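Local coordinates for mandelate racemase/muconate lactonizing enzyme (Roseovarius nubinhibens, PDB 2QDD) that probably catalyses a magnesium-dependent reaction on a carboxylate substrate, as members of the enolase superfamily do, at the interface of chains A and B. Coordinates in Å, arbitrary orientation; residue numbers count along the deposited sequence, not the author numbering. Chains: chain A/B, Mandelate racemase/muconate lactonizing enzyme.

The interface of chains A and B. Residues chain A 57-58, 60-63, 65-66, 100, 102; chain B 69-70, 73, 96-98, 100.
In this patch of a two-fold symmetric interface between copies of an enolase-superfamily protein, an interface of the deposited assembly that may be the biological one, the 57-63 loop and the starts of helices 64-78 and 101-119 of chain A meet helices 64-78 and 86-96 and the 97-100 loop of chain B; the patch recurs with the chains exchanged. A:His63 can be followed outward. Its CB lies 4.0 Å from B:Leu97 CD1, and chi1 of 61° tucks CG between the backbone N and C. That methyl continues over one ring face, displaced from the ring centre toward CG and CD2, while the backbone N of A:Gly66 covers the centre of the opposite face at 3.3 Å above the plane. ND1 hydrogen-bonds B:Thr73 OG1 at 2.7 Å, the hydroxyl lying in the ring plane; which group donates is undecided. CE1 points at the helix backbone, 3.6 Å from B:Ala69 O, whereas the CD2–NE2 edge is turned toward the face of the B:His100 ring, planes 82° apart. An alanine here would probably loosen B:Leu97 and B:Thr73 by removing both the sandwiched ring and the hydroxyl's imidazole partner. B:His100 is gripped from two sides: ND1 donates to B:Pro98 O within its own chain, nearly straight at 167°, which should fix the ring's rotation, and NE2 meets the phenol OH of A:Tyr102 tip to tip at 2.8 Å. A:His57 donates from ND1 to the carbonyl O of B:Gln96, 2.7 Å away, and B:Thr73 CG2 covers one face of its ring toward the rim. B:Pro98 crosses A:Pro61 at about a right angle, and B:Pro98 CG lies 3.5 Å from the backbone O of A:Ser58.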
ATOM      1  N   HIS A  57      16.659 -28.556  22.420  1.00 38.31           N
ATOM      2  CA  HIS A  57      16.613 -28.692  20.968  1.00 31.84           C
ATOM      3  C   HIS A  57      15.245 -28.325  20.383  1.00 33.58           C
ATOM      4  O   HIS A  57      15.023 -28.503  19.190  1.00 37.87           O
ATOM      5  CB  HIS A  57      17.035 -30.106  20.538  1.00 33.35           C
ATOM      6  CG  HIS A  57      16.302 -31.206  21.242  1.00 33.67           C
ATOM      7  ND1 HIS A  57      15.016 -31.578  20.906  1.00 33.49           N
ATOM      8  CD2 HIS A  57      16.675 -32.020  22.258  1.00 33.76           C
ATOM      9  CE1 HIS A  57      14.626 -32.566  21.693  1.00 30.64           C
ATOM     10  NE2 HIS A  57      15.614 -32.854  22.521  1.00 40.93           N
ATOM     11  N   SER A  58      14.347 -27.806  21.224  1.00 30.60           N
ATOM     12  CA  SER A  58      12.983 -27.505  20.799  0.50 32.32           C
ATOM     13  C   SER A  58      12.687 -26.003  20.758  1.00 31.62           C
ATOM     14  O   SER A  58      11.685 -25.578  20.181  1.00 35.41           O
ATOM     15  CB  SER A  58      11.967 -28.248  21.677  0.50 31.79           C
ATOM     16  OG  SER A  58      11.633 -27.507  22.838  0.50 40.81           O
ATOM     17  N   LEU A  60      14.650 -23.259  19.507  1.00 24.86           N
ATOM     18  CA  LEU A  60      15.031 -22.586  18.272  1.00 27.17           C
ATOM     19  C   LEU A  60      15.577 -23.654  17.310  1.00 29.60           C
ATOM     20  O   LEU A  60      15.817 -24.789  17.737  1.00 25.94           O
ATOM     21  CB  LEU A  60      16.112 -21.532  18.566  1.00 26.74           C
ATOM     22  CG  LEU A  60      15.680 -20.194  19.168  1.00 24.48           C
ATOM     23  CD1 LEU A  60      16.894 -19.365  19.509  1.00 23.32           C
ATOM     24  CD2 LEU A  60      14.713 -19.411  18.278  1.00 24.47           C
ATOM     25  N   PRO A  61      15.758 -23.314  16.008  1.00 31.50           N
ATOM     26  CA  PRO A  61      16.500 -24.209  15.103  1.00 29.49           C
ATOM     27  C   PRO A  61      17.967 -24.400  15.480  1.00 27.62           C
ATOM     28  O   PRO A  61      18.861 -23.848  14.826  1.00 32.21           O
ATOM     29  CB  PRO A  61      16.381 -23.515  13.740  1.00 29.97           C
ATOM     30  CG  PRO A  61      15.230 -22.600  13.876  1.00 34.54           C
ATOM     31  CD  PRO A  61      15.249 -22.136  15.286  1.00 26.20           C
ATOM     32  N   ALA A  62      18.192 -25.205  16.515  1.00 26.10           N
ATOM     33  CA  ALA A  62      19.486 -25.333  17.177  1.00 24.91           C
ATOM     34  C   ALA A  62      19.473 -26.560  18.080  1.00 22.96           C
ATOM     35  O   ALA A  62      18.494 -26.811  18.776  1.00 28.28           O
ATOM     36  CB  ALA A  62      19.781 -24.091  18.000  1.00 23.91           C
ATOM     37  N   HIS A  63      20.566 -27.315  18.056  1.00 24.10           N
ATOM     38  CA  HIS A  63      20.783 -28.446  18.957  1.00 23.11           C
ATOM     39  C   HIS A  63      22.269 -28.729  19.129  1.00 26.20           C
ATOM     40  O   HIS A  63      23.059 -28.537  18.195  1.00 31.12           O
ATOM     41  CB  HIS A  63      20.022 -29.709  18.506  1.00 26.47           C
ATOM     42  CG  HIS A  63      20.419 -30.236  17.158  1.00 30.95           C
ATOM     43  ND1 HIS A  63      20.537 -31.586  16.903  1.00 33.13           N
ATOM     44  CD2 HIS A  63      20.701 -29.608  15.991  1.00 27.52           C
ATOM     45  CE1 HIS A  63      20.889 -31.767  15.642  1.00 32.90           C
ATOM     46  NE2 HIS A  63      20.991 -30.583  15.065  1.00 30.59           N
ATOM     47  N   PRO A  65      24.181 -31.665  19.376  1.00 25.05           N
ATOM     48  CA  PRO A  65      24.846 -32.528  18.390  1.00 29.27           C
ATOM     49  C   PRO A  65      25.025 -31.888  17.010  1.00 29.59           C
ATOM     50  O   PRO A  65      26.036 -32.130  16.349  1.00 31.45           O
ATOM     51  CB  PRO A  65      23.926 -33.753  18.307  1.00 29.07           C
ATOM     52  CG  PRO A  65      23.141 -33.733  19.571  1.00 27.64           C
ATOM     53  CD  PRO A  65      22.948 -32.291  19.893  1.00 23.16           C
ATOM     54  N   GLY A  66      24.068 -31.059  16.595  1.00 28.66           N
ATOM     55  CA  GLY A  66      24.200 -30.306  15.345  1.00 25.34           C
ATOM     56  C   GLY A  66      25.253 -29.223  15.379  1.00 22.21           C
ATOM     57  O   GLY A  66      25.875 -28.927  14.359  1.00 30.15           O
ATOM     58  N   HIS A 100      22.545 -22.164   9.983  1.00 24.02           N
ATOM     59  CA  HIS A 100      23.207 -22.700  11.173  1.00 26.11           C
ATOM     60  C   HIS A 100      23.880 -21.619  12.002  1.00 27.79           C
ATOM     61  O   HIS A 100      25.078 -21.697  12.286  1.00 27.44           O
ATOM     62  CB  HIS A 100      24.210 -23.795  10.796  1.00 26.37           C
ATOM     63  CG  HIS A 100      23.594 -24.958  10.087  1.00 25.01           C
ATOM     64  ND1 HIS A 100      23.455 -25.003   8.716  1.00 27.34           N
ATOM     65  CD2 HIS A 100      23.078 -26.117  10.559  1.00 19.25           C
ATOM     66  CE1 HIS A 100      22.879 -26.141   8.374  1.00 29.92           C
ATOM     67  NE2 HIS A 100      22.640 -26.834   9.474  1.00 23.08           N
ATOM     68  N   TYR A 102      23.526 -20.958  15.049  1.00 28.64           N
ATOM     69  CA  TYR A 102      23.945 -21.563  16.309  1.00 29.17           C
ATOM     70  C   TYR A 102      25.334 -22.200  16.289  1.00 28.98           C
ATOM     71  O   TYR A 102      26.006 -22.242  17.318  1.00 27.88           O
ATOM     72  CB  TYR A 102      22.908 -22.574  16.789  1.00 22.35           C
ATOM     73  CG  TYR A 102      22.771 -23.858  15.978  1.00 26.56           C
ATOM     74  CD1 TYR A 102      23.237 -25.076  16.482  1.00 31.07           C
ATOM     75  CD2 TYR A 102      22.136 -23.866  14.736  1.00 22.58           C
ATOM     76  CE1 TYR A 102      23.093 -26.265  15.758  1.00 22.93           C
ATOM     77  CE2 TYR A 102      21.988 -25.045  14.006  1.00 21.04           C
ATOM     78  CZ  TYR A 102      22.468 -26.240  14.523  1.00 29.32           C
ATOM     79  OH  TYR A 102      22.310 -27.409  13.803  1.00 28.04           O
TER
ATOM     80  N   ALA B  69      23.278 -36.122  12.773  1.00 28.71           N
ATOM     81  CA  ALA B  69      23.079 -35.540  14.104  1.00 29.26           C
ATOM     82  C   ALA B  69      21.619 -35.163  14.351  1.00 28.31           C
ATOM     83  O   ALA B  69      21.104 -35.312  15.465  1.00 32.62           O
ATOM     84  CB  ALA B  69      23.990 -34.328  14.297  1.00 33.33           C
ATOM     85  N   GLY B  70      20.955 -34.684  13.304  1.00 24.35           N
ATOM     86  CA  GLY B  70      19.531 -34.409  13.351  1.00 24.30           C
ATOM     87  C   GLY B  70      18.670 -35.642  13.556  1.00 26.38           C
ATOM     88  O   GLY B  70      17.751 -35.622  14.374  1.00 26.50           O
ATOM     89  N   THR B  73      19.074 -36.651  17.192  1.00 33.57           N
ATOM     90  CA  THR B  73      18.202 -35.797  18.005  1.00 29.86           C
ATOM     91  C   THR B  73      16.725 -36.214  17.901  1.00 30.21           C
ATOM     92  O   THR B  73      16.023 -36.291  18.913  1.00 34.43           O
ATOM     93  CB  THR B  73      18.421 -34.288  17.659  1.00 31.65           C
ATOM     94  OG1 THR B  73      19.729 -33.890  18.080  1.00 29.84           O
ATOM     95  CG2 THR B  73      17.400 -33.376  18.340  1.00 32.83           C
ATOM     96  N   GLN B  96      10.158 -30.942  17.883  1.00 31.01           N
ATOM     97  CA  GLN B  96      11.343 -31.466  18.560  1.00 31.37           C
ATOM     98  C   GLN B  96      12.665 -30.999  17.964  1.00 29.83           C
ATOM     99  O   GLN B  96      13.699 -31.037  18.631  1.00 31.56           O
ATOM    100  CB  GLN B  96      11.312 -32.997  18.650  1.00 32.12           C
ATOM    101  CG  GLN B  96      10.149 -33.597  19.452  1.00 38.49           C
ATOM    102  CD  GLN B  96      10.118 -33.217  20.931  1.00 37.82           C
ATOM    103  OE1 GLN B  96       9.056 -33.242  21.554  1.00 45.42           O
ATOM    104  NE2 GLN B  96      11.274 -32.883  21.500  1.00 32.39           N
ATOM    105  N   LEU B  97      12.630 -30.574  16.705  1.00 29.70           N
ATOM    106  CA  LEU B  97      13.756 -29.890  16.089  1.00 27.56           C
ATOM    107  C   LEU B  97      13.256 -28.890  15.054  1.00 27.70           C
ATOM    108  O   LEU B  97      13.035 -29.264  13.905  1.00 32.65           O
ATOM    109  CB  LEU B  97      14.727 -30.894  15.449  1.00 27.58           C
ATOM    110  CG  LEU B  97      16.050 -30.345  14.895  1.00 32.25           C
ATOM    111  CD1 LEU B  97      16.910 -29.729  15.988  1.00 30.60           C
ATOM    112  CD2 LEU B  97      16.818 -31.411  14.134  1.00 19.99           C
ATOM    113  N   PRO B  98      13.085 -27.610  15.449  1.00 26.82           N
ATOM    114  CA  PRO B  98      12.660 -26.576  14.496  1.00 22.73           C
ATOM    115  C   PRO B  98      13.677 -26.373  13.384  1.00 20.32           C
ATOM    116  O   PRO B  98      14.866 -26.618  13.594  1.00 26.96           O
ATOM    117  CB  PRO B  98      12.560 -25.309  15.363  1.00 22.95           C
ATOM    118  CG  PRO B  98      12.449 -25.797  16.765  1.00 23.33           C
ATOM    119  CD  PRO B  98      13.273 -27.052  16.800  1.00 23.84           C
ATOM    120  N   HIS B 100      15.813 -27.234  10.084  1.00 23.36           N
ATOM    121  CA  HIS B 100      16.527 -28.465   9.722  1.00 21.17           C
ATOM    122  C   HIS B 100      15.692 -29.337   8.789  1.00 26.13           C
ATOM    123  O   HIS B 100      15.479 -30.521   9.057  1.00 26.95           O
ATOM    124  CB  HIS B 100      16.939 -29.254  10.971  1.00 22.58           C
ATOM    125  CG  HIS B 100      17.948 -28.556  11.826  1.00 25.47           C
ATOM    126  ND1 HIS B 100      17.591 -27.716  12.859  1.00 24.67           N
ATOM    127  CD2 HIS B 100      19.302 -28.568  11.799  1.00 21.03           C
ATOM    128  CE1 HIS B 100      18.684 -27.246  13.437  1.00 21.07           C
ATOM    129  NE2 HIS B 100      19.735 -27.752  12.819  1.00 20.35           N
TER